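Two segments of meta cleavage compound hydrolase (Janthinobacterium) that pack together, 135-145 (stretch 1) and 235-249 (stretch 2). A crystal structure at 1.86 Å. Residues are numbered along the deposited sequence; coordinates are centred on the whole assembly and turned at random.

Stretch 1 (135-145) VLMGSAGLVVE
Stretch 2 235-249: VVPVETAYKFLDLID

A strand-to-loop segment laid against a helix shows how two segments far apart in sequence can pack mainly through apolar side chains, with no hydrogen bond between them. Residues 135-137 are extended (phi/psi near -115/115); Gly138 (53/31), just after the strand, has a positive phi that favours glycine, and Gly141 (137/-33) again adopts angles calling for glycine. The partner runs through Val236 (-115/103) and Pro237 (-55/152) into a helix that runs to Leu247, after which Ile248 (-88/111) leaves helical angles. Two close CA pairs, Gly138 with Val236 and Val144 with Thr240, each 6.0 Å apart, set the register. The interface buries 622 Å².

Phe244 (chi1 -87°, chi2 122°) meets several residues of the first stretch. Leu142, rotamer m,t, places CD1 3.6 Å from the Phe244 ring centroid, 2° off its normal, a CH-pi contact over one face. Carbonyls meet the ring edge: Ser139 O lies 3.8 Å from Phe244 CE1, and Ala140 O 4.2 Å from Phe244 CZ. Leu142 CD1 also lies 3.8 Å from Lys243 CB; the Lys243 side chain is t at all four chi angles. Leu142 CD2 meets Leu247 CD1 at 4.2 Å. Leu136 (m,t) extends the apolar surface, its CD1 3.9 Å from Ile248 CD1 (m,t). Toward the helix start, Val144 (p) sets CG1 4.1 Å from Pro237 CD, and Val236 CG2 (chi1 t) sits 3.5 Å from Gly138 O.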

# COMPACT_ATOMS: atom_id res chain seq x y z
N VAL A 135 -3.25 6.26 -10.66
CA VAL A 135 -2.70 6.43 -9.32
C VAL A 135 -3.15 7.79 -8.82
O VAL A 135 -2.84 8.81 -9.42
CB VAL A 135 -1.15 6.39 -9.34
CG1 VAL A 135 -0.61 6.67 -7.93
CG2 VAL A 135 -0.68 5.03 -9.84
N LEU A 136 -3.93 7.79 -7.74
CA LEU A 136 -4.43 9.03 -7.16
C LEU A 136 -3.63 9.27 -5.89
O LEU A 136 -3.66 8.46 -4.96
CB LEU A 136 -5.92 8.89 -6.85
CG LEU A 136 -6.79 8.56 -8.07
CD1 LEU A 136 -8.19 8.20 -7.60
CD2 LEU A 136 -6.82 9.75 -9.04
N MET A 137 -2.91 10.38 -5.86
CA MET A 137 -2.06 10.70 -4.72
C MET A 137 -2.51 12.01 -4.09
O MET A 137 -2.30 13.08 -4.67
CB MET A 137 -0.62 10.81 -5.22
CG MET A 137 0.44 10.94 -4.14
SD MET A 137 1.66 12.18 -4.57
CE MET A 137 2.07 11.74 -6.29
N GLY A 138 -3.12 11.92 -2.91
CA GLY A 138 -3.60 13.12 -2.24
C GLY A 138 -4.48 13.85 -3.24
O GLY A 138 -4.60 15.08 -3.23
N SER A 139 -5.12 13.06 -4.10
CA SER A 139 -5.97 13.57 -5.15
C SER A 139 -7.21 14.35 -4.75
O SER A 139 -7.92 14.00 -3.81
CB SER A 139 -6.42 12.43 -6.07
OG SER A 139 -7.29 12.90 -7.08
N ALA A 140 -7.46 15.42 -5.50
CA ALA A 140 -8.64 16.24 -5.30
C ALA A 140 -9.78 15.45 -5.95
O ALA A 140 -9.53 14.48 -6.67
CB ALA A 140 -8.46 17.58 -5.99
N GLY A 141 -11.02 15.85 -5.69
CA GLY A 141 -12.15 15.15 -6.29
C GLY A 141 -13.28 14.92 -5.31
O GLY A 141 -14.46 14.91 -5.68
N LEU A 142 -12.92 14.72 -4.05
CA LEU A 142 -13.92 14.50 -3.02
C LEU A 142 -13.95 15.68 -2.06
O LEU A 142 -12.91 16.19 -1.65
CB LEU A 142 -13.62 13.22 -2.22
CG LEU A 142 -14.11 11.89 -2.81
CD1 LEU A 142 -13.57 10.71 -2.01
CD2 LEU A 142 -15.62 11.89 -2.81
N VAL A 143 -15.17 16.09 -1.73
CA VAL A 143 -15.38 17.18 -0.81
C VAL A 143 -15.22 16.72 0.62
O VAL A 143 -15.12 17.56 1.52
CB VAL A 143 -16.81 17.77 -0.92
CG1 VAL A 143 -17.00 18.92 0.08
CG2 VAL A 143 -17.13 18.23 -2.32
N VAL A 144 -15.20 15.40 0.83
CA VAL A 144 -15.12 14.83 2.19
C VAL A 144 -14.97 15.79 3.37
O VAL A 144 -13.87 16.29 3.72
CB VAL A 144 -14.03 13.79 2.31
CG1 VAL A 144 -12.68 14.44 2.65
CG2 VAL A 144 -14.48 12.80 3.39
N GLU A 145 -16.12 15.97 4.00
CA GLU A 145 -16.39 16.84 5.11
C GLU A 145 -17.69 17.22 4.39
O GLU A 145 -17.74 16.85 3.19
CB GLU A 145 -15.42 18.06 5.13
CG GLU A 145 -14.37 18.11 6.27
CD GLU A 145 -13.21 19.09 6.00
OE1 GLU A 145 -13.43 20.24 5.52
OE2 GLU A 145 -12.05 18.70 6.29
N VAL A 235 -4.62 19.03 3.60
CA VAL A 235 -5.48 19.46 2.50
C VAL A 235 -6.52 18.38 2.23
O VAL A 235 -7.72 18.65 2.19
CB VAL A 235 -4.66 19.71 1.21
CG1 VAL A 235 -5.57 20.22 0.10
CG2 VAL A 235 -3.55 20.72 1.50
N VAL A 236 -6.06 17.15 2.03
CA VAL A 236 -6.94 16.02 1.80
C VAL A 236 -6.80 15.05 2.97
O VAL A 236 -5.81 14.31 3.05
CB VAL A 236 -6.58 15.28 0.49
CG1 VAL A 236 -7.42 14.01 0.35
CG2 VAL A 236 -6.80 16.19 -0.70
N PRO A 237 -7.78 15.04 3.88
CA PRO A 237 -7.75 14.16 5.06
C PRO A 237 -7.59 12.70 4.67
O PRO A 237 -8.01 12.29 3.59
CB PRO A 237 -9.10 14.43 5.72
CG PRO A 237 -9.42 15.84 5.30
CD PRO A 237 -9.01 15.84 3.85
N VAL A 238 -6.99 11.90 5.55
CA VAL A 238 -6.79 10.49 5.27
C VAL A 238 -8.12 9.76 5.06
O VAL A 238 -8.20 8.80 4.29
CB VAL A 238 -5.99 9.79 6.40
CG1 VAL A 238 -6.77 9.79 7.70
CG2 VAL A 238 -5.64 8.37 5.99
N GLU A 239 -9.18 10.23 5.73
CA GLU A 239 -10.49 9.62 5.58
C GLU A 239 -10.93 9.64 4.11
O GLU A 239 -11.70 8.78 3.68
CB GLU A 239 -11.54 10.36 6.43
CG GLU A 239 -11.34 10.27 7.94
CD GLU A 239 -10.06 10.94 8.41
OE1 GLU A 239 -9.77 12.06 7.94
OE2 GLU A 239 -9.35 10.34 9.25
N THR A 240 -10.45 10.62 3.36
CA THR A 240 -10.78 10.76 1.94
C THR A 240 -10.34 9.53 1.16
O THR A 240 -11.02 9.10 0.23
CB THR A 240 -10.08 11.96 1.28
OG1 THR A 240 -10.26 13.13 2.08
CG2 THR A 240 -10.65 12.21 -0.12
N ALA A 241 -9.18 8.99 1.52
CA ALA A 241 -8.65 7.81 0.86
C ALA A 241 -9.60 6.64 1.11
O ALA A 241 -9.91 5.87 0.20
CB ALA A 241 -7.25 7.48 1.40
N TYR A 242 -10.06 6.53 2.35
CA TYR A 242 -10.96 5.45 2.72
C TYR A 242 -12.24 5.55 1.90
O TYR A 242 -12.82 4.54 1.51
CB TYR A 242 -11.26 5.50 4.22
CG TYR A 242 -10.02 5.42 5.10
CD1 TYR A 242 -10.04 5.85 6.43
CD2 TYR A 242 -8.81 4.92 4.60
CE1 TYR A 242 -8.90 5.80 7.23
CE2 TYR A 242 -7.66 4.86 5.39
CZ TYR A 242 -7.71 5.31 6.71
OH TYR A 242 -6.58 5.26 7.50
N LYS A 243 -12.68 6.78 1.62
CA LYS A 243 -13.89 6.95 0.82
C LYS A 243 -13.61 6.57 -0.64
O LYS A 243 -14.45 5.94 -1.28
CB LYS A 243 -14.40 8.39 0.91
CG LYS A 243 -15.79 8.56 0.31
CD LYS A 243 -16.34 9.96 0.56
CE LYS A 243 -17.79 10.08 0.11
NZ LYS A 243 -18.36 11.43 0.39
N PHE A 244 -12.44 6.94 -1.16
CA PHE A 244 -12.08 6.58 -2.53
C PHE A 244 -12.06 5.06 -2.64
O PHE A 244 -12.51 4.49 -3.64
CB PHE A 244 -10.69 7.10 -2.91
CG PHE A 244 -10.67 8.51 -3.44
CD1 PHE A 244 -9.91 9.49 -2.81
CD2 PHE A 244 -11.38 8.85 -4.59
CE1 PHE A 244 -9.86 10.79 -3.31
CE2 PHE A 244 -11.34 10.15 -5.10
CZ PHE A 244 -10.58 11.12 -4.46
N LEU A 245 -11.51 4.41 -1.62
CA LEU A 245 -11.41 2.95 -1.60
C LEU A 245 -12.77 2.27 -1.60
O LEU A 245 -12.93 1.18 -2.12
CB LEU A 245 -10.57 2.50 -0.39
CG LEU A 245 -9.08 2.84 -0.50
CD1 LEU A 245 -8.36 2.49 0.80
CD2 LEU A 245 -8.46 2.08 -1.66
N ASP A 246 -13.76 2.94 -1.01
CA ASP A 246 -15.12 2.42 -0.95
C ASP A 246 -15.82 2.61 -2.31
O ASP A 246 -16.57 1.75 -2.77
CB ASP A 246 -15.89 3.15 0.14
CG ASP A 246 -17.30 2.63 0.31
OD1 ASP A 246 -17.46 1.45 0.67
OD2 ASP A 246 -18.25 3.41 0.07
N LEU A 247 -15.56 3.75 -2.95
CA LEU A 247 -16.18 4.09 -4.23
C LEU A 247 -15.60 3.42 -5.47
O LEU A 247 -16.35 3.00 -6.35
CB LEU A 247 -16.14 5.60 -4.42
CG LEU A 247 -16.90 6.41 -3.36
CD1 LEU A 247 -16.55 7.88 -3.51
CD2 LEU A 247 -18.40 6.18 -3.51
N ILE A 248 -14.28 3.33 -5.54
CA ILE A 248 -13.63 2.72 -6.70
C ILE A 248 -13.48 1.21 -6.50
O ILE A 248 -12.70 0.75 -5.67
CB ILE A 248 -12.27 3.40 -6.95
CG1 ILE A 248 -12.49 4.92 -7.09
CG2 ILE A 248 -11.62 2.85 -8.22
CD1 ILE A 248 -11.21 5.73 -7.23
N ASP A 249 -14.23 0.44 -7.28
CA ASP A 249 -14.21 -1.02 -7.14
C ASP A 249 -12.86 -1.71 -7.31
O ASP A 249 -12.57 -2.67 -6.59
CB ASP A 249 -15.20 -1.67 -8.10
CG ASP A 249 -15.49 -3.11 -7.73
OD1 ASP A 249 -16.13 -3.33 -6.68
OD2 ASP A 249 -15.06 -4.02 -8.46